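Local coordinates for putative cell adhesion protein (Bacteroides thetaiotaomicron, PDB 4DGU), which probably serves in bacterial cell adhesion as a fimbrillin-like protein related to the subunits of pili, and binds zinc in the crystal, at residues 38-43 with 123-128; 99-102 with 106-109; 135-140 with 231-236; 156-159 with 164-167; 201-206 with 210-215. All blocks are in the same frame, centred on the assembly; numbering follows the deposited sequence. Where two conformers were deposited one is given.

Interaction 1 of 5, residues 38-43 with 123-128; sequences NSITTG and LKFKRM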
# COMPACT_ATOMS: atom_id res chain seq x y z
N ASN A 38 28.62 -0.73 13.20
CA ASN A 38 29.30 0.36 12.47
C ASN A 38 29.22 1.69 13.26
O ASN A 38 30.03 2.57 13.04
CB ASN A 38 28.74 0.53 11.05
CG ASN A 38 29.17 -0.54 10.07
OD1 ASN A 38 29.73 -1.59 10.43
ND2 ASN A 38 28.91 -0.31 8.79
N SER A 39 28.25 1.80 14.19
CA SER A 39 28.05 2.95 15.09
C SER A 39 28.74 2.71 16.42
O SER A 39 29.50 3.56 16.89
CB SER A 39 26.57 3.17 15.35
OG SER A 39 25.93 3.60 14.16
N ILE A 40 28.49 1.54 17.02
CA ILE A 40 29.06 1.16 18.30
C ILE A 40 30.32 0.33 18.04
O ILE A 40 30.30 -0.90 18.07
CB ILE A 40 28.03 0.48 19.23
CG1 ILE A 40 26.62 1.09 19.04
CG2 ILE A 40 28.52 0.58 20.68
CD1 ILE A 40 25.49 0.29 19.62
N THR A 41 31.41 1.04 17.76
CA THR A 41 32.72 0.47 17.48
C THR A 41 33.54 0.39 18.78
O THR A 41 33.09 0.85 19.84
CB THR A 41 33.42 1.29 16.38
OG1 THR A 41 33.51 2.66 16.80
CG2 THR A 41 32.71 1.20 15.03
N THR A 42 34.75 -0.21 18.70
CA THR A 42 35.64 -0.31 19.85
C THR A 42 35.95 1.11 20.35
O THR A 42 36.21 2.02 19.55
CB THR A 42 36.90 -1.13 19.50
OG1 THR A 42 36.50 -2.39 18.97
CG2 THR A 42 37.82 -1.35 20.70
N GLY A 43 35.83 1.29 21.67
CA GLY A 43 36.07 2.57 22.32
C GLY A 43 34.81 3.37 22.56
O GLY A 43 34.84 4.34 23.33
N LEU A 123 24.35 -8.02 22.64
CA LEU A 123 23.30 -7.01 22.72
C LEU A 123 22.72 -6.80 21.34
O LEU A 123 23.47 -6.48 20.41
CB LEU A 123 23.83 -5.68 23.30
CG LEU A 123 24.11 -5.62 24.78
CD1 LEU A 123 24.93 -4.42 25.10
CD2 LEU A 123 22.81 -5.55 25.60
N LYS A 124 21.37 -6.96 21.22
CA LYS A 124 20.61 -6.79 19.97
C LYS A 124 20.03 -5.38 19.92
O LYS A 124 18.98 -5.10 20.54
CB LYS A 124 19.50 -7.86 19.81
CG LYS A 124 19.94 -9.32 20.03
CD LYS A 124 20.66 -9.92 18.84
CE LYS A 124 20.61 -11.43 18.84
NZ LYS A 124 19.31 -11.95 18.31
N PHE A 125 20.72 -4.49 19.18
CA PHE A 125 20.31 -3.11 19.09
C PHE A 125 19.25 -2.81 18.01
O PHE A 125 19.36 -3.23 16.85
CB PHE A 125 21.52 -2.21 18.84
CG PHE A 125 22.32 -1.94 20.10
CD1 PHE A 125 23.35 -2.80 20.49
CD2 PHE A 125 22.04 -0.83 20.89
CE1 PHE A 125 24.08 -2.54 21.65
CE2 PHE A 125 22.77 -0.58 22.06
CZ PHE A 125 23.79 -1.43 22.43
N LYS A 126 18.20 -2.11 18.44
CA LYS A 126 17.18 -1.49 17.63
C LYS A 126 17.60 -0.01 17.41
O LYS A 126 18.11 0.58 18.36
CB LYS A 126 15.81 -1.53 18.36
CG LYS A 126 15.22 -2.90 18.60
CD LYS A 126 13.92 -2.79 19.39
CE LYS A 126 13.26 -4.13 19.65
NZ LYS A 126 12.14 -3.98 20.62
N ARG A 127 17.37 0.58 16.21
CA ARG A 127 17.58 2.02 16.00
C ARG A 127 16.21 2.66 16.30
O ARG A 127 15.22 2.28 15.65
CB ARG A 127 18.10 2.36 14.59
CG ARG A 127 18.40 3.85 14.36
CD ARG A 127 19.21 4.10 13.11
NE ARG A 127 20.63 3.76 13.28
CZ ARG A 127 21.23 2.68 12.78
NH1 ARG A 127 20.57 1.84 12.02
NH2 ARG A 127 22.52 2.47 13.01
N MSE A 128 16.14 3.54 17.33
CA MSE A 128 14.89 4.16 17.83
C MSE A 128 14.55 5.44 17.08
O MSE A 128 13.39 5.87 17.09
CB MSE A 128 14.95 4.41 19.35
CG MSE A 128 15.51 3.24 20.17
SE MSE A 128 14.70 1.52 19.74
CE MSE A 128 12.81 1.83 20.33
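Ile40 and Phe125 carry the apolar half of this contact, meeting from opposite directions. The delta methyl of the isoleucine sits squarely over the middle of the phenylalanine ring: CD1 lies 3.5 Å from the centroid of the Phe125 ring and only 4° off its normal, a CH-pi contact over the face. All six ring carbons are therefore almost equally far from the methyl, with Ile40 CD1 to Phe125 CZ the shortest at 3.7 Å. With CG opposite its own carbonyl carbon (chi1 -79°), Phe125 swings its ring off strand 120-135 toward the loop that holds Ile40. An alanine in place of Phe125 would probably leave the Ile40 methyl without the face it rests on and open a gap between loop and sheet.

The polar half is indirect. Ser39 OG lies at the edge of the Arg127 guanidinium, near its plane, but at 3.8 Å from Arg127 NH2 the two merely lie side by side. What couples them is Glu106, whose OE2 is hydrogen-bonded to Ser39 OG while OE1 forms a salt bridge with Arg127 NE. The bend in the arginine chain at chi3 (-76°) turns its flat end toward this carboxylate, and Arg127 NH1 is also held by Phe34 O and Ser30 OG.

Leu108 and Ile18, from strands beside 120-135, touch both Ile40 and Phe125. The end of helix 36-39 and the loop that follows thus pack on one face of the mixed sheet of the fimbrillin-like fold, a member of the transthyretin clan.

Interaction 2 of 5, residues 99-102 with 106-109; sequences RYLK and EHLF. With ZN (zinc ion), chain D.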
# COMPACT_ATOMS: atom_id res chain seq x y z
N ARG A 99 12.97 10.57 29.34
CA ARG A 99 13.84 11.74 29.13
C ARG A 99 13.42 12.46 27.86
O ARG A 99 12.82 11.85 26.99
CB ARG A 99 15.34 11.36 29.10
CG ARG A 99 15.75 10.51 27.91
CD ARG A 99 17.24 10.50 27.67
NE ARG A 99 17.57 9.55 26.60
CZ ARG A 99 18.76 9.40 26.03
NH1 ARG A 99 19.79 10.13 26.43
NH2 ARG A 99 18.93 8.53 25.04
N TYR A 100 13.77 13.75 27.74
CA TYR A 100 13.44 14.50 26.54
C TYR A 100 14.58 14.37 25.55
O TYR A 100 15.74 14.42 25.93
CB TYR A 100 13.13 15.97 26.85
CG TYR A 100 12.01 16.11 27.86
CD1 TYR A 100 10.69 15.84 27.52
CD2 TYR A 100 12.28 16.51 29.17
CE1 TYR A 100 9.66 15.99 28.44
CE2 TYR A 100 11.26 16.65 30.11
CZ TYR A 100 9.94 16.39 29.74
OH TYR A 100 8.93 16.53 30.65
N LEU A 101 14.23 14.24 24.28
CA LEU A 101 15.18 14.03 23.19
C LEU A 101 14.92 14.94 21.99
O LEU A 101 13.78 15.38 21.77
CB LEU A 101 15.03 12.56 22.74
CG LEU A 101 16.31 11.75 22.64
CD1 LEU A 101 17.08 11.76 23.91
CD2 LEU A 101 16.00 10.33 22.33
N LYS A 102 15.97 15.16 21.17
CA LYS A 102 15.92 15.93 19.92
C LYS A 102 16.49 15.09 18.76
O LYS A 102 17.22 14.11 18.99
CB LYS A 102 16.67 17.27 20.04
CG LYS A 102 15.93 18.33 20.83
N GLU A 106 21.61 9.80 16.03
CA GLU A 106 20.90 8.53 16.18
C GLU A 106 20.88 8.06 17.64
O GLU A 106 21.82 8.36 18.39
CB GLU A 106 21.56 7.43 15.31
CG GLU A 106 22.94 6.98 15.77
CD GLU A 106 23.65 5.95 14.92
OE1 GLU A 106 22.99 5.28 14.09
OE2 GLU A 106 24.88 5.81 15.09
N HIS A 107 19.83 7.31 18.02
CA HIS A 107 19.67 6.73 19.34
C HIS A 107 19.26 5.29 19.19
O HIS A 107 18.29 4.96 18.49
CB HIS A 107 18.67 7.53 20.19
CG HIS A 107 19.24 8.84 20.66
ND1 HIS A 107 20.16 8.89 21.71
CD2 HIS A 107 19.07 10.08 20.15
CE1 HIS A 107 20.49 10.16 21.82
NE2 HIS A 107 19.86 10.91 20.90
N LEU A 108 20.07 4.42 19.78
CA LEU A 108 19.91 2.97 19.72
C LEU A 108 19.66 2.40 21.11
O LEU A 108 20.15 2.91 22.13
CB LEU A 108 21.14 2.29 19.05
CG LEU A 108 21.94 3.10 17.97
CD1 LEU A 108 23.23 2.40 17.59
CD2 LEU A 108 21.15 3.31 16.73
N PHE A 109 18.83 1.36 21.14
CA PHE A 109 18.47 0.66 22.36
C PHE A 109 18.62 -0.82 22.13
O PHE A 109 18.08 -1.35 21.16
CB PHE A 109 17.04 1.03 22.82
CG PHE A 109 16.68 0.41 24.13
CD1 PHE A 109 17.19 0.90 25.32
CD2 PHE A 109 15.86 -0.71 24.18
CE1 PHE A 109 16.88 0.31 26.54
CE2 PHE A 109 15.54 -1.30 25.40
CZ PHE A 109 16.04 -0.77 26.57
ZN ZN D . 20.18 13.03 20.58
O HOH W 1 20.87 6.96 23.68
O HOH W 2 18.66 14.12 21.89
O HOH W 3 19.72 13.40 18.42
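A zinc site to which this contact gives one histidine nitrogen and two waters occupies one end of it, where strand 98-102 of the antiparallel sheet faces the residue leading into strand 108-114 of the mixed sheet. His107 binds the ion through NE2 at 2.2 Å. The two water ligands tie the metal back to the opposite strand: one accepts a hydrogen bond from Lys102 N, and the other donates to Lys102 O at 2.7 Å. The backbone of Lys102 thus forms a second shell that positions both waters.

Leu101 and His107 approach from opposite directions. Leu101 CD2 stands 3.7 Å above one face of the imidazole, displaced toward its rim, in a CH-pi contact, while its other methyl, CD1, lies 3.5 Å over the centre of the Arg99 guanidinium. The leucine thus packs on two flat groups at once. An alanine in its place is likely to uncover one face of the imidazole and one of the Arg99 guanidinium, leaving a gap beside both.

Arg99 leaves its backbone with CG wedged between N and the carbonyl carbon (chi1 67°), then runs extended until its guanidinium stands nearly at right angles to the imidazole, the planes 82° apart. Its NH2 is hydrogen-bonded to Gln158 OE1. Zinc on NE2 would probably polarise the ring and make ND1 a stronger donor. Water 1 lies in the planes of both groups, at their edges, and accepts twice, from His107 ND1 at 2.8 Å and from Arg99 NH2 at 2.8 Å.

Interaction 3 of 5, residues 135-140 with 231-236; sequences LDENDR and SKKFGG. With ZN (zinc ion), chain E.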
# COMPACT_ATOMS: atom_id res chain seq x y z
N LEU A 135 19.09 10.24 -2.16
CA LEU A 135 19.40 9.44 -3.34
C LEU A 135 19.10 10.18 -4.62
O LEU A 135 18.20 11.03 -4.66
CB LEU A 135 18.62 8.09 -3.32
CG LEU A 135 18.63 7.31 -2.01
CD1 LEU A 135 17.46 6.35 -1.95
CD2 LEU A 135 19.95 6.62 -1.78
N ASP A 136 19.84 9.85 -5.68
CA ASP A 136 19.57 10.40 -7.00
C ASP A 136 18.39 9.59 -7.62
O ASP A 136 17.82 8.73 -6.95
CB ASP A 136 20.86 10.40 -7.88
CG ASP A 136 21.43 9.05 -8.30
OD1 ASP A 136 20.70 8.03 -8.22
OD2 ASP A 136 22.59 9.02 -8.77
N GLU A 137 18.07 9.83 -8.89
CA GLU A 137 16.99 9.18 -9.64
C GLU A 137 17.13 7.65 -9.71
O GLU A 137 16.12 6.95 -9.83
CB GLU A 137 17.00 9.73 -11.06
CG GLU A 137 15.66 9.67 -11.75
CD GLU A 137 15.63 10.34 -13.12
OE1 GLU A 137 16.17 11.46 -13.27
OE2 GLU A 137 15.03 9.74 -14.03
N ASN A 138 18.37 7.13 -9.64
CA ASN A 138 18.70 5.72 -9.76
C ASN A 138 18.98 5.03 -8.41
O ASN A 138 19.58 3.95 -8.41
CB ASN A 138 19.91 5.56 -10.68
CG ASN A 138 19.70 6.13 -12.06
OD1 ASN A 138 18.79 5.72 -12.79
ND2 ASN A 138 20.50 7.12 -12.43
N ASP A 139 18.51 5.59 -7.26
CA ASP A 139 18.71 5.04 -5.90
C ASP A 139 20.17 5.06 -5.46
O ASP A 139 20.51 4.45 -4.44
CB ASP A 139 18.16 3.59 -5.76
CG ASP A 139 16.66 3.46 -5.53
OD1 ASP A 139 16.04 4.47 -5.11
OD2 ASP A 139 16.12 2.34 -5.74
N ARG A 140 21.04 5.77 -6.19
CA ARG A 140 22.44 5.86 -5.80
C ARG A 140 22.60 7.06 -4.86
O ARG A 140 21.84 8.02 -4.97
CB ARG A 140 23.36 5.94 -7.04
CG ARG A 140 23.60 4.57 -7.68
CD ARG A 140 23.79 4.69 -9.17
N SER A 231 14.73 13.97 -8.45
CA SER A 231 14.54 13.79 -9.89
C SER A 231 13.69 14.90 -10.46
O SER A 231 13.13 15.72 -9.71
CB SER A 231 13.89 12.45 -10.21
OG SER A 231 12.53 12.42 -9.82
N LYS A 232 13.55 14.90 -11.80
CA LYS A 232 12.71 15.86 -12.50
C LYS A 232 11.41 15.16 -12.97
O LYS A 232 10.56 15.82 -13.59
CB LYS A 232 13.47 16.52 -13.67
CG LYS A 232 14.76 17.25 -13.27
CD LYS A 232 15.44 17.90 -14.46
CE LYS A 232 16.65 18.70 -14.07
NZ LYS A 232 17.18 19.51 -15.21
N LYS A 233 11.23 13.86 -12.60
CA LYS A 233 10.10 12.99 -12.98
C LYS A 233 8.71 13.55 -12.67
O LYS A 233 7.74 13.21 -13.35
CB LYS A 233 10.19 11.65 -12.23
CG LYS A 233 11.12 10.60 -12.79
CD LYS A 233 11.09 9.38 -11.86
CE LYS A 233 12.10 8.30 -12.16
NZ LYS A 233 11.78 7.56 -13.40
N PHE A 234 8.59 14.34 -11.61
CA PHE A 234 7.31 14.85 -11.11
C PHE A 234 7.29 16.38 -11.07
O PHE A 234 6.69 16.96 -10.17
CB PHE A 234 7.03 14.27 -9.69
CG PHE A 234 7.33 12.79 -9.55
CD1 PHE A 234 6.43 11.83 -10.03
CD2 PHE A 234 8.53 12.35 -9.00
CE1 PHE A 234 6.73 10.48 -9.95
CE2 PHE A 234 8.81 10.99 -8.89
CZ PHE A 234 7.91 10.06 -9.37
N GLY A 235 7.94 17.00 -12.06
CA GLY A 235 7.99 18.46 -12.17
C GLY A 235 6.63 19.13 -12.28
O GLY A 235 6.39 20.15 -11.63
N GLY A 236 5.73 18.54 -13.06
CA GLY A 236 4.40 19.10 -13.26
C GLY A 236 3.31 18.48 -12.40
O GLY A 236 2.17 18.93 -12.43
ZN ZN E . 13.90 10.74 -15.36
O HOH W 4 13.28 12.65 -14.93
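Glu137 reaches the residues opposite with CG swung away from its own backbone N (chi1 -154°) and the rest of the chain extended, so that its carboxylate projects from the loop toward Ser231 and Lys233. The chain of Lys233 passes obliquely across the glutamate with CE beside it, and a bend at chi4 (-71°) turns only NZ off the line of the chain. Glu137 CG packs on Ser231 CB at 3.6 Å, while on the lysine side the CE methylene lies beside the carboxylate, 3.8 Å from Glu137 OE2. The main partner of Lys233 NZ is Gly197 O of the second subunit, with a weak hydrogen bond to Glu199 OE2 of that chain.

One oxygen of the carboxylate takes the metal. Glu137 OE2 binds zinc at 2.0 Å, whereas Glu137 OE1 stays 3.2 Å from the ion, and water 4 is a further ligand. Glu199 OE2 of the second subunit also binds this ion, so the zinc joins two copies of the protein. Lys233, passing close by, would probably offset some of the negative charge gathered there.

The glutamate projects from a well-knit turn. Asp136 OD1 accepts from Asn138 N at 2.9 Å and from Arg140 N at 3.1 Å, the two donors arriving on opposite faces of the carboxylate plane. Backbone bonds from Asp139 N to Asp136 O and from Asp136 N to Arg140 O complete the bracing. A type I beta turn reinforced by an Asx turn thus presents one ligand of an intersubunit zinc site, the metal spanning carboxylates of two chains.

Interaction 4 of 5, residues 156-159 with 164-167; sequences GTQD and TIEI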
# COMPACT_ATOMS: atom_id res chain seq x y z
N GLY A 156 10.96 15.24 21.32
CA GLY A 156 10.18 14.11 21.79
C GLY A 156 10.61 13.62 23.15
O GLY A 156 11.50 14.18 23.78
N THR A 157 10.01 12.51 23.56
CA THR A 157 10.30 11.87 24.83
C THR A 157 10.72 10.43 24.56
O THR A 157 10.07 9.74 23.80
CB THR A 157 9.07 11.98 25.74
OG1 THR A 157 8.81 13.36 25.96
CG2 THR A 157 9.26 11.29 27.10
N GLN A 158 11.80 9.97 25.24
CA GLN A 158 12.25 8.60 25.15
C GLN A 158 11.94 7.82 26.43
O GLN A 158 12.17 8.31 27.54
CB GLN A 158 13.74 8.50 24.84
CG GLN A 158 14.16 7.04 24.57
CD GLN A 158 15.61 6.83 24.31
OE1 GLN A 158 16.47 7.50 24.88
NE2 GLN A 158 15.92 5.87 23.46
N ASP A 159 11.45 6.58 26.27
CA ASP A 159 11.24 5.67 27.39
C ASP A 159 12.60 5.01 27.69
O ASP A 159 13.16 4.37 26.82
CB ASP A 159 10.15 4.62 27.05
CG ASP A 159 9.72 3.81 28.25
OD1 ASP A 159 10.52 2.98 28.73
OD2 ASP A 159 8.59 4.03 28.74
N THR A 164 11.79 3.45 23.27
CA THR A 164 10.77 4.07 22.40
C THR A 164 10.71 5.61 22.51
O THR A 164 10.64 6.16 23.60
CB THR A 164 9.41 3.41 22.65
OG1 THR A 164 9.50 2.06 22.23
CG2 THR A 164 8.30 4.04 21.85
N ILE A 165 10.71 6.27 21.35
CA ILE A 165 10.63 7.72 21.23
C ILE A 165 9.25 8.08 20.70
O ILE A 165 8.78 7.51 19.72
CB ILE A 165 11.77 8.32 20.35
CG1 ILE A 165 13.16 7.91 20.89
CG2 ILE A 165 11.65 9.86 20.26
CD1 ILE A 165 14.31 8.09 19.91
N GLU A 166 8.61 9.03 21.37
CA GLU A 166 7.29 9.54 20.98
C GLU A 166 7.43 11.04 20.87
O GLU A 166 7.93 11.69 21.79
CB GLU A 166 6.18 9.08 21.96
CG GLU A 166 4.83 9.81 21.89
CD GLU A 166 4.00 9.81 20.61
OE1 GLU A 166 3.90 8.75 19.95
OE2 GLU A 166 3.40 10.87 20.31
N ILE A 167 7.07 11.58 19.72
CA ILE A 167 7.16 13.00 19.40
C ILE A 167 6.20 13.81 20.25
O ILE A 167 5.16 13.32 20.68
CB ILE A 167 6.93 13.23 17.85
CG1 ILE A 167 7.67 14.46 17.31
CG2 ILE A 167 5.46 13.23 17.41
CD1 ILE A 167 9.03 14.18 16.93
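Thr157 and Glu166 form a hydrogen-bonded antiparallel pair, Thr157 N giving to Glu166 O and Glu166 N returning to Thr157 O, each at 2.9 Å and nearly straight. A third backbone bond, Asp159 N to Thr164 O at 2.8 Å, closes the end nearest the turn. Between them come weaker CA-H...O contacts, such as Ile165 CA to Thr157 O at 3.3 Å.

Side chains steady the turn itself. Asp159 OD1 accepts from Leu161 N and Asn162 N, while its OD2 forms a salt bridge with Lys98. Gln158, extended with CG trans to its backbone N (chi1 -173°), divides its amide between Arg99 NH2 and Gly163 O.

On the face that bears Gln158 and Ile165, the aliphatic part of Gln158 crosses Ile165, CG meeting Ile165 CG1 at 3.9 Å. Gly156 and Ile167 pair closely, CA to CA 4.0 Å. A beta carbon on Gly156 would collide with Glu166 O.

The result is a beta hairpin. Strand 98-102 bonds to the other edge of strand 147-159, through Arg99 and Leu101, and Ile165 reaches over to Leu101 and to Met128 and Thr129 of strand 120-135.

Interaction 5 of 5, residues 201-206 with 210-215; sequences GTITVG and QKISAV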
# COMPACT_ATOMS: atom_id res chain seq x y z
N GLY A 201 9.74 18.75 2.55
CA GLY A 201 11.08 18.95 2.03
C GLY A 201 11.29 20.08 1.06
O GLY A 201 10.36 20.57 0.41
N THR A 202 12.55 20.51 0.99
CA THR A 202 13.04 21.55 0.09
C THR A 202 14.44 21.19 -0.38
O THR A 202 15.23 20.64 0.38
CB THR A 202 13.01 22.99 0.69
OG1 THR A 202 13.62 23.01 1.99
CG2 THR A 202 11.63 23.57 0.79
N ILE A 203 14.72 21.49 -1.65
CA ILE A 203 16.02 21.33 -2.27
C ILE A 203 16.40 22.70 -2.85
O ILE A 203 15.64 23.28 -3.63
CB ILE A 203 16.16 20.15 -3.28
CG1 ILE A 203 17.58 20.10 -3.88
CG2 ILE A 203 15.07 20.16 -4.36
CD1 ILE A 203 18.02 18.80 -4.31
N THR A 204 17.55 23.22 -2.41
CA THR A 204 18.08 24.51 -2.82
C THR A 204 19.41 24.29 -3.56
O THR A 204 20.33 23.66 -3.04
CB THR A 204 18.24 25.43 -1.59
OG1 THR A 204 17.00 25.48 -0.88
CG2 THR A 204 18.68 26.84 -1.96
N VAL A 205 19.49 24.80 -4.79
CA VAL A 205 20.71 24.72 -5.60
C VAL A 205 20.77 25.99 -6.44
O VAL A 205 19.90 26.24 -7.27
CB VAL A 205 20.88 23.39 -6.41
CG1 VAL A 205 19.73 23.15 -7.39
CG2 VAL A 205 22.24 23.33 -7.11
N GLY A 206 21.76 26.82 -6.12
CA GLY A 206 21.99 28.11 -6.77
C GLY A 206 20.86 29.08 -6.51
O GLY A 206 20.26 29.59 -7.47
N GLN A 210 13.09 24.10 -4.63
CA GLN A 210 12.05 23.23 -5.14
C GLN A 210 11.49 22.44 -3.97
O GLN A 210 12.19 22.23 -2.98
CB GLN A 210 12.56 22.31 -6.25
CG GLN A 210 12.82 23.05 -7.54
CD GLN A 210 12.35 22.26 -8.72
OE1 GLN A 210 11.20 22.41 -9.17
NE2 GLN A 210 13.22 21.38 -9.20
N LYS A 211 10.22 22.05 -4.07
CA LYS A 211 9.58 21.28 -3.02
C LYS A 211 9.77 19.78 -3.25
O LYS A 211 9.89 19.32 -4.39
CB LYS A 211 8.08 21.63 -2.93
CG LYS A 211 7.83 23.07 -2.48
CD LYS A 211 6.38 23.47 -2.68
CE LYS A 211 6.04 24.77 -1.99
NZ LYS A 211 4.60 25.10 -2.15
N ILE A 212 9.87 19.04 -2.15
CA ILE A 212 9.99 17.58 -2.09
C ILE A 212 8.90 17.15 -1.09
O ILE A 212 8.94 17.55 0.06
CB ILE A 212 11.42 17.10 -1.69
CG1 ILE A 212 12.55 17.73 -2.52
CG2 ILE A 212 11.52 15.59 -1.72
CD1 ILE A 212 13.97 17.65 -1.80
N SER A 213 7.90 16.40 -1.53
CA SER A 213 6.82 16.02 -0.62
C SER A 213 6.64 14.52 -0.56
O SER A 213 7.11 13.78 -1.44
CB SER A 213 5.50 16.67 -1.04
OG SER A 213 5.67 18.07 -1.23
N ALA A 214 5.94 14.07 0.49
CA ALA A 214 5.65 12.66 0.65
C ALA A 214 4.53 12.28 -0.30
O ALA A 214 3.60 13.06 -0.50
CB ALA A 214 5.26 12.35 2.09
N VAL A 215 4.66 11.13 -0.93
CA VAL A 215 3.67 10.63 -1.87
C VAL A 215 2.60 9.86 -1.13
O VAL A 215 1.44 9.85 -1.55
CB VAL A 215 4.29 9.78 -3.01
CG1 VAL A 215 5.01 10.67 -4.02
CG2 VAL A 215 5.24 8.69 -2.47
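Gly201 and Ile212 satisfy each other's backbone in both directions, but not alike. Gly201 N donates to Ile212 O at 2.9 Å, nearly in line with that carbonyl, although the bond is bent at the hydrogen (137°). In return Ile212 N reaches Gly201 O at 3.0 Å from well above the carbonyl plane, 68° out of it. Two residues along, Ile203 and Gln210 are paired more regularly, Ile203 N to Gln210 O at 3.0 Å and Gln210 N to Ile203 O at 2.9 Å. Some acceptors take CA-H...O contacts as well: Thr202 CA sits 3.3 Å from Gln210 O.

This is the antiparallel beta hairpin of strands 201-204 and 209-214, at the border of the six-stranded sheet. On its far edge Thr202 exchanges backbone bonds with Glu149, continuing the sheet into strand 147-159. Ile212, Ser213 and Ala214 pair in parallel with a strand of the second subunit, where Ser213 OG bonds to Lys233 O.

Lys211 runs extended to Glu199 OE1, a salt bridge beside a zinc ion. On the face bearing Ile203, Gln210 and Ile212, Ile212 sends CD1 across to Ile203 CB at 3.6 Å, helped by a CG1 held opposite the carbonyl carbon (chi1 -51°). Both isoleucines rest on Val148 and Leu230. Gly201 has no side chain here, and a beta carbon on it would run into Ile212 O.

In the fold
Interactions 1, 2 and 4 form one continuous cluster, while interactions 3 and 5 lie together at the far end of the chain. Interaction 2 is nested in the loop closed by interaction 1, and they join where Met128 N bonds to His107 O at 2.8 Å. Interaction 4 sits about 7 Å from interaction 2, centre to centre, and Leu101 N bonds to Gly156 O at 2.8 Å. Interactions 3 and 5 have centres about 11 Å apart and do not touch within the chain, but both face the second subunit. Zinc marks both ends: His107 holds one ion in the cluster, and Glu137 another; the centres of interactions 2 and 3 are about 32 Å apart.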